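Local coordinates for protein dihydroorotase (Saccharomyces cerevisiae S288C, PDB 6L0A) that catalyses the reversible, zinc-dependent conversion of N-carbamoyl-L-aspartate to dihydroorotate, the third step of de novo pyrimidine biosynthesis, at residues C[180-185]-C[229-234]; C[212-217]-C[241-246]. One frame throughout, in Å; residues are numbered along the deposited sequence.

How the contacts relate
Both contacts are buried and lie on the same side of the chain's centre, with their own centres about 9 Å apart. Contact 1 sits at the zinc site and joins the loop leading into helix 184-193 to an irregular loop through a metal ligand, a proline and a lysine ammonium; contact 2 packs a loop against helix 236-246 through aliphatic side chains that rest on one another and on backbone carbonyls. Their segments alternate along the chain: 229-234 leads into the helix that carries 241-246, and 212-217 falls between the two halves of contact 1. The contacts also touch directly, since Lys234 O meets Thr217 OG1 and Pro231 O meets His213 NE2, both probable hydrogen bonds, while Cys181 O packs on Leu242 CD2.

Contact 1: residues C[180-185]-C[229-234]; sequences HCTSES and CKPVAK. With ZN (zinc ion), chain L.
Pro231 sets CD over one face of the His180 imidazole. Pro231 CD stands 3.7 Å from the centroid of that ring and 30° off its normal, a CH-pi contact, and is nearest to His180 ND1 at 3.3 Å. The two side chains cross obliquely, and the proline, which follows a cis peptide bond, also turns CB and CG to Thr182 CG2. On the same ring, His180 NE2 binds the zinc ion at 2.1 Å, so that the proline packs directly on a metal ligand. Here the loop after strand 175-178 carries the ligand into the binuclear centre of a TIM-barrel amidohydrolase; His137 binds the same zinc ion, and Lys230 belongs to the malate pocket.

Farther along, Lys234 meets Thr182 at about a right angle. Its chain is extended as far as CE and bends at the end (chi4 68°), which brings Lys234 NZ to Thr182 OG1 at 2.7 Å. Lys234 NZ also donates to Val232 O at 2.9 Å, in the carbonyl plane and on a lone pair. Thr182 OG1 has a second partner in Glu157, which also bonds Ser183 OG. An alanine in place of Lys234 removes the shared donor and would probably leave Val232 O without this partner and Thr182 OG1 with Glu157 as its remaining mate, opening a gap beside the threonine. A water bridges the two backbones, accepting from Lys234 N and donating to Thr182 O.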
ATOM      1  N   HIS C 180      10.813  -6.049 -14.600  1.00 11.89           N
ATOM      2  CA  HIS C 180      10.098  -6.390 -13.367  1.00 14.53           C
ATOM      3  C   HIS C 180       8.581  -6.457 -13.506  1.00 15.09           C
ATOM      4  O   HIS C 180       7.862  -5.624 -12.932  1.00 14.66           O
ATOM      5  CB  HIS C 180      10.486  -5.413 -12.237  1.00 14.42           C
ATOM      6  CG  HIS C 180      10.564  -3.968 -12.640  1.00 16.74           C
ATOM      7  ND1 HIS C 180       9.551  -3.316 -13.312  1.00 15.66           N
ATOM      8  CD2 HIS C 180      11.529  -3.041 -12.425  1.00 21.14           C
ATOM      9  CE1 HIS C 180       9.900  -2.057 -13.515  1.00 15.81           C
ATOM     10  NE2 HIS C 180      11.096  -1.862 -12.986  1.00 17.41           N
ATOM     11  N   CYS C 181       8.087  -7.451 -14.251  1.00 11.64           N
ATOM     12  CA  CYS C 181       6.644  -7.640 -14.384  1.00 13.98           C
ATOM     13  C   CYS C 181       6.020  -7.951 -13.038  1.00 13.34           C
ATOM     14  O   CYS C 181       6.592  -8.690 -12.221  1.00 12.83           O
ATOM     15  CB  CYS C 181       6.314  -8.774 -15.355  1.00 16.91           C
ATOM     16  SG  CYS C 181       6.576  -8.355 -17.075  1.00 30.16           S
ATOM     17  N   THR C 182       4.811  -7.427 -12.822  1.00 11.33           N
ATOM     18  CA  THR C 182       4.141  -7.655 -11.554  1.00 10.57           C
ATOM     19  C   THR C 182       2.716  -8.164 -11.674  1.00 12.33           C
ATOM     20  O   THR C 182       2.110  -8.449 -10.644  1.00 13.50           O
ATOM     21  CB  THR C 182       4.124  -6.367 -10.725  1.00 11.72           C
ATOM     22  OG1 THR C 182       3.461  -5.342 -11.481  1.00 11.47           O
ATOM     23  CG2 THR C 182       5.530  -5.946 -10.391  1.00 10.43           C
ATOM     24  N   SER C 183       2.158  -8.267 -12.881  1.00 12.25           N
ATOM     25  CA  SER C 183       0.743  -8.579 -13.035  1.00 14.24           C
ATOM     26  C   SER C 183       0.540  -9.789 -13.932  1.00 17.66           C
ATOM     27  O   SER C 183       1.325 -10.044 -14.852  1.00 16.34           O
ATOM     28  CB  SER C 183      -0.021  -7.390 -13.615  1.00 15.82           C
ATOM     29  OG  SER C 183       0.357  -7.154 -14.958  1.00 18.33           O
ATOM     30  N   GLU C 184      -0.525 -10.543 -13.649  1.00 18.29           N
ATOM     31  CA  GLU C 184      -0.919 -11.626 -14.543  1.00 17.53           C
ATOM     32  C   GLU C 184      -1.161 -11.108 -15.948  1.00 19.98           C
ATOM     33  O   GLU C 184      -0.823 -11.783 -16.933  1.00 21.68           O
ATOM     34  CB  GLU C 184      -2.173 -12.328 -14.016  1.00 18.99           C
ATOM     35  CG  GLU C 184      -2.645 -13.420 -14.954  1.00 22.61           C
ATOM     36  CD  GLU C 184      -3.898 -14.124 -14.485  1.00 28.12           C
ATOM     37  OE1 GLU C 184      -4.861 -13.432 -14.100  1.00 30.24           O
ATOM     38  OE2 GLU C 184      -3.907 -15.371 -14.496  1.00 29.49           O
ATOM     39  N   SER C 185      -1.748  -9.912 -16.063  1.00 18.18           N
ATOM     40  CA  SER C 185      -2.000  -9.339 -17.380  1.00 20.67           C
ATOM     41  C   SER C 185      -0.711  -9.212 -18.175  1.00 22.84           C
ATOM     42  O   SER C 185      -0.678  -9.528 -19.370  1.00 20.87           O
ATOM     43  CB  SER C 185      -2.681  -7.975 -17.251  1.00 21.12           C
ATOM     44  OG  SER C 185      -4.017  -8.130 -16.819  1.00 30.41           O
ATOM     45  N   CYS C 229       7.862  -0.944  -3.352  1.00 12.73           N
ATOM     46  CA  CYS C 229       8.687  -0.631  -4.504  1.00 13.01           C
ATOM     47  C   CYS C 229       7.752  -0.345  -5.675  1.00 13.40           C
ATOM     48  O   CYS C 229       6.537  -0.465  -5.555  1.00 11.05           O
ATOM     49  CB  CYS C 229       9.600  -1.813  -4.834  1.00 11.98           C
ATOM     50  SG  CYS C 229       8.523  -3.258  -5.229  1.00 16.80           S
ATOM     51  N   LYS C 230       8.323   0.033  -6.818  1.00  9.31           N
ATOM     52  CA  LYS C 230       7.530   0.183  -8.026  1.00 10.40           C
ATOM     53  C   LYS C 230       8.030  -0.800  -9.082  1.00 14.06           C
ATOM     54  O   LYS C 230       9.237  -1.051  -9.157  1.00 15.87           O
ATOM     55  CB  LYS C 230       7.603   1.635  -8.576  1.00 11.48           C
ATOM     56  CG  LYS C 230       7.108   2.728  -7.594  1.00 12.62           C
ATOM     57  CD  LYS C 230       5.654   2.529  -7.182  1.00 17.87           C
ATOM     58  CE  LYS C 230       4.713   2.821  -8.321  1.00 18.03           C
ATOM     59  NZ  LYS C 230       4.489   4.316  -8.538  1.00 13.83           N
ATOM     60  N   PRO C 231       7.131  -1.457  -9.842  1.00 12.05           N
ATOM     61  CA  PRO C 231       5.682  -1.457  -9.626  1.00 10.53           C
ATOM     62  C   PRO C 231       5.377  -2.157  -8.313  1.00  9.44           C
ATOM     63  O   PRO C 231       6.180  -3.002  -7.862  1.00 10.15           O
ATOM     64  CB  PRO C 231       5.118  -2.236 -10.826  1.00 10.47           C
ATOM     65  CG  PRO C 231       6.309  -2.492 -11.760  1.00 11.88           C
ATOM     66  CD  PRO C 231       7.533  -2.406 -10.894  1.00 12.77           C
ATOM     67  N   VAL C 232       4.281  -1.765  -7.663  1.00  9.91           N
ATOM     68  CA  VAL C 232       3.967  -2.341  -6.363  1.00  9.25           C
ATOM     69  C   VAL C 232       3.624  -3.815  -6.537  1.00 11.93           C
ATOM     70  O   VAL C 232       3.134  -4.239  -7.591  1.00 10.57           O
ATOM     71  CB  VAL C 232       2.805  -1.583  -5.691  1.00 10.06           C
ATOM     72  CG1 VAL C 232       3.132  -0.083  -5.560  1.00 11.48           C
ATOM     73  CG2 VAL C 232       1.493  -1.800  -6.452  1.00 12.26           C
ATOM     74  N   ALA C 233       3.884  -4.603  -5.494  1.00 10.57           N
ATOM     75  CA  ALA C 233       3.399  -5.977  -5.458  1.00 12.75           C
ATOM     76  C   ALA C 233       1.876  -5.976  -5.372  1.00 11.07           C
ATOM     77  O   ALA C 233       1.282  -5.163  -4.654  1.00 10.67           O
ATOM     78  CB  ALA C 233       4.007  -6.727  -4.267  1.00 12.56           C
ATOM     79  N   LYS C 234       1.237  -6.865  -6.118  1.00 10.00           N
ATOM     80  CA  LYS C 234      -0.196  -6.771  -6.378  1.00 11.52           C
ATOM     81  C   LYS C 234      -0.913  -7.936  -5.688  1.00 13.55           C
ATOM     82  O   LYS C 234      -0.629  -8.186  -4.510  1.00 13.25           O
ATOM     83  CB  LYS C 234      -0.430  -6.666  -7.878  1.00 12.71           C
ATOM     84  CG  LYS C 234       0.135  -5.348  -8.418  1.00 13.54           C
ATOM     85  CD  LYS C 234       0.100  -5.266  -9.925  1.00 13.81           C
ATOM     86  CE  LYS C 234       0.511  -3.869 -10.392  1.00 11.43           C
ATOM     87  NZ  LYS C 234       1.957  -3.484 -10.154  1.00 12.49           N
TER
HETATM   88 ZN    ZN L 402      11.606  -0.001 -12.065  1.00 39.90          ZN
HETATM   89  O   HOH W   1       2.825  -8.403  -7.972  1.00 14.11           O

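Contact 2: residues C[212-217]-C[241-246]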
ATOM      1  N   HIS C 212      11.752 -10.159  -5.202  1.00 13.26           N
ATOM      2  CA  HIS C 212      10.752  -9.817  -4.189  1.00 12.74           C
ATOM      3  C   HIS C 212       9.324  -9.962  -4.712  1.00 15.26           C
ATOM      4  O   HIS C 212       8.410 -10.234  -3.927  1.00 10.65           O
ATOM      5  CB  HIS C 212      10.998  -8.415  -3.629  1.00 14.13           C
ATOM      6  CG  HIS C 212      11.222  -7.353  -4.663  1.00 14.22           C
ATOM      7  ND1 HIS C 212      12.429  -7.183  -5.310  1.00 13.76           N
ATOM      8  CD2 HIS C 212      10.410  -6.372  -5.119  1.00 14.86           C
ATOM      9  CE1 HIS C 212      12.341  -6.154  -6.137  1.00 13.93           C
ATOM     10  NE2 HIS C 212      11.129  -5.637  -6.031  1.00 13.68           N
ATOM     11  N   HIS C 213       9.105  -9.823  -6.018  1.00 12.65           N
ATOM     12  CA  HIS C 213       7.754 -10.034  -6.523  1.00 11.00           C
ATOM     13  C   HIS C 213       7.366 -11.509  -6.577  1.00 11.59           C
ATOM     14  O   HIS C 213       6.195 -11.802  -6.815  1.00 12.33           O
ATOM     15  CB  HIS C 213       7.600  -9.392  -7.901  1.00 10.26           C
ATOM     16  CG  HIS C 213       7.590  -7.889  -7.861  1.00 12.39           C
ATOM     17  ND1 HIS C 213       8.605  -7.112  -8.383  1.00 12.92           N
ATOM     18  CD2 HIS C 213       6.675  -7.023  -7.353  1.00 13.51           C
ATOM     19  CE1 HIS C 213       8.319  -5.832  -8.192  1.00 10.75           C
ATOM     20  NE2 HIS C 213       7.150  -5.752  -7.576  1.00 10.96           N
ATOM     21  N   LEU C 214       8.318 -12.430  -6.394  1.00 11.17           N
ATOM     22  CA  LEU C 214       7.993 -13.847  -6.257  1.00 13.41           C
ATOM     23  C   LEU C 214       7.531 -14.191  -4.849  1.00 16.19           C
ATOM     24  O   LEU C 214       7.039 -15.306  -4.628  1.00 18.55           O
ATOM     25  CB  LEU C 214       9.204 -14.706  -6.627  1.00 15.07           C
ATOM     26  CG  LEU C 214       9.774 -14.460  -8.030  1.00 18.68           C
ATOM     27  CD1 LEU C 214      10.880 -15.464  -8.349  1.00 16.58           C
ATOM     28  CD2 LEU C 214       8.669 -14.510  -9.085  1.00 17.77           C
ATOM     29  N   PHE C 215       7.673 -13.261  -3.907  1.00 14.38           N
ATOM     30  CA  PHE C 215       7.267 -13.425  -2.516  1.00 16.98           C
ATOM     31  C   PHE C 215       6.132 -12.503  -2.109  1.00 19.24           C
ATOM     32  O   PHE C 215       5.213 -12.926  -1.399  1.00 17.67           O
ATOM     33  CB  PHE C 215       8.445 -13.137  -1.575  1.00 14.56           C
ATOM     34  CG  PHE C 215       9.537 -14.172  -1.610  1.00 17.07           C
ATOM     35  CD1 PHE C 215      10.637 -14.014  -2.449  1.00 18.17           C
ATOM     36  CD2 PHE C 215       9.486 -15.280  -0.774  1.00 24.84           C
ATOM     37  CE1 PHE C 215      11.661 -14.945  -2.460  1.00 18.90           C
ATOM     38  CE2 PHE C 215      10.504 -16.220  -0.789  1.00 25.29           C
ATOM     39  CZ  PHE C 215      11.589 -16.054  -1.637  1.00 21.48           C
ATOM     40  N   LEU C 216       6.204 -11.237  -2.507  1.00 15.12           N
ATOM     41  CA  LEU C 216       5.383 -10.194  -1.907  1.00 15.24           C
ATOM     42  C   LEU C 216       4.020 -10.088  -2.561  1.00 15.29           C
ATOM     43  O   LEU C 216       3.836 -10.378  -3.747  1.00 13.22           O
ATOM     44  CB  LEU C 216       6.063  -8.824  -2.014  1.00 11.97           C
ATOM     45  CG  LEU C 216       7.372  -8.565  -1.277  1.00 15.94           C
ATOM     46  CD1 LEU C 216       7.877  -7.167  -1.620  1.00 15.09           C
ATOM     47  CD2 LEU C 216       7.205  -8.721   0.225  1.00 19.55           C
ATOM     48  N   THR C 217       3.068  -9.604  -1.773  1.00 14.30           N
ATOM     49  CA  THR C 217       1.766  -9.189  -2.254  1.00 12.07           C
ATOM     50  C   THR C 217       1.461  -7.852  -1.590  1.00 13.19           C
ATOM     51  O   THR C 217       2.206  -7.401  -0.723  1.00 13.31           O
ATOM     52  CB  THR C 217       0.717 -10.249  -1.919  1.00 17.70           C
ATOM     53  OG1 THR C 217      -0.392 -10.121  -2.808  1.00 33.97           O
ATOM     54  CG2 THR C 217       0.269 -10.083  -0.513  1.00 12.65           C
ATOM     55  N   ALA C 241       0.790 -15.973 -10.957  1.00 17.66           N
ATOM     56  CA  ALA C 241       1.215 -15.948 -12.351  1.00 17.43           C
ATOM     57  C   ALA C 241       2.714 -15.706 -12.465  1.00 20.54           C
ATOM     58  O   ALA C 241       3.376 -16.308 -13.317  1.00 18.00           O
ATOM     59  CB  ALA C 241       0.441 -14.879 -13.128  1.00 16.44           C
ATOM     60  N   LEU C 242       3.270 -14.821 -11.620  1.00 16.96           N
ATOM     61  CA  LEU C 242       4.699 -14.525 -11.702  1.00 16.80           C
ATOM     62  C   LEU C 242       5.543 -15.738 -11.335  1.00 19.01           C
ATOM     63  O   LEU C 242       6.556 -16.011 -11.982  1.00 20.03           O
ATOM     64  CB  LEU C 242       5.069 -13.359 -10.784  1.00 15.29           C
ATOM     65  CG  LEU C 242       4.313 -12.047 -10.988  1.00 14.12           C
ATOM     66  CD1 LEU C 242       4.730 -11.035  -9.937  1.00 11.93           C
ATOM     67  CD2 LEU C 242       4.580 -11.476 -12.371  1.00 13.93           C
ATOM     68  N   VAL C 243       5.178 -16.437 -10.257  1.00 20.07           N
ATOM     69  CA  VAL C 243       5.967 -17.591  -9.841  1.00 19.78           C
ATOM     70  C   VAL C 243       5.909 -18.678 -10.907  1.00 18.19           C
ATOM     71  O   VAL C 243       6.931 -19.296 -11.232  1.00 23.22           O
ATOM     72  CB  VAL C 243       5.500 -18.093  -8.460  1.00 19.36           C
ATOM     73  CG1 VAL C 243       6.076 -19.464  -8.169  1.00 17.89           C
ATOM     74  CG2 VAL C 243       5.938 -17.106  -7.365  1.00 19.06           C
ATOM     75  N   LYS C 244       4.731 -18.888 -11.515  1.00 21.47           N
ATOM     76  CA  LYS C 244       4.613 -19.899 -12.565  1.00 24.51           C
ATOM     77  C   LYS C 244       5.440 -19.524 -13.789  1.00 25.74           C
ATOM     78  O   LYS C 244       6.047 -20.393 -14.429  1.00 23.55           O
ATOM     79  CB  LYS C 244       3.146 -20.111 -12.957  1.00 25.06           C
ATOM     80  CG  LYS C 244       2.406 -21.133 -12.086  1.00 32.60           C
ATOM     81  CD  LYS C 244       1.167 -21.703 -12.790  1.00 39.36           C
ATOM     82  CE  LYS C 244       1.346 -23.181 -13.141  1.00 41.25           C
ATOM     83  NZ  LYS C 244       1.259 -24.081 -11.950  1.00 48.88           N
ATOM     84  N   ALA C 245       5.465 -18.234 -14.140  1.00 21.34           N
ATOM     85  CA  ALA C 245       6.315 -17.792 -15.240  1.00 19.94           C
ATOM     86  C   ALA C 245       7.786 -18.000 -14.909  1.00 19.82           C
ATOM     87  O   ALA C 245       8.562 -18.457 -15.760  1.00 22.13           O
ATOM     88  CB  ALA C 245       6.035 -16.319 -15.568  1.00 19.10           C
ATOM     89  N   ALA C 246       8.189 -17.698 -13.672  1.00 17.52           N
ATOM     90  CA  ALA C 246       9.609 -17.738 -13.330  1.00 17.80           C
ATOM     91  C   ALA C 246      10.166 -19.153 -13.405  1.00 23.21           C
ATOM     92  O   ALA C 246      11.334 -19.352 -13.764  1.00 19.58           O
ATOM     93  CB  ALA C 246       9.841 -17.165 -11.938  1.00 17.89           C
TER
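Leu242 is the first residue of segment 241-246 to meet the loop 212-217, and it does so with two parts of its side chain. Its CD1 branch reaches His213, lying 3.5 Å from His213 O and 3.9 Å from His213 CB, while its CB packs against CD2 of Leu214. That same methyl, Leu214 CD2, also rests 3.9 Å from the backbone oxygen Leu242 O, an oxygen already engaged as acceptor for Ala246 N within the helix.

One residue on, Val243 brings CG2 up to the backbone of Leu214, 3.5 Å from Leu214 O and 4.1 Å from Leu214 CB. Val243 CG2 stands anti to the carbonyl carbon, beside the backbone N, and is the branch that meets the loop. A turn after Leu242, Ala246 completes the surface: its CB stands 4.1 Å from both Leu214 CD1 and Leu214 CD2, so the isopropyl end of the leucine spans from Leu242 to Ala246. The loop that presents Leu214 is itself wound into a turn, in which His212 O accepts from both Phe215 N and Leu216 N, and His213 ND1 is hydrogen-bonded to Thr210 OG1.

Helix 236-246 also packs on helix 184-193, whose Ile187 touches Leu242 and Ala245; Leu209 of strand 205-209 packs on Leu242 and Ala246, and helix 283-293 adds Ile287 and Val290 against Leu214.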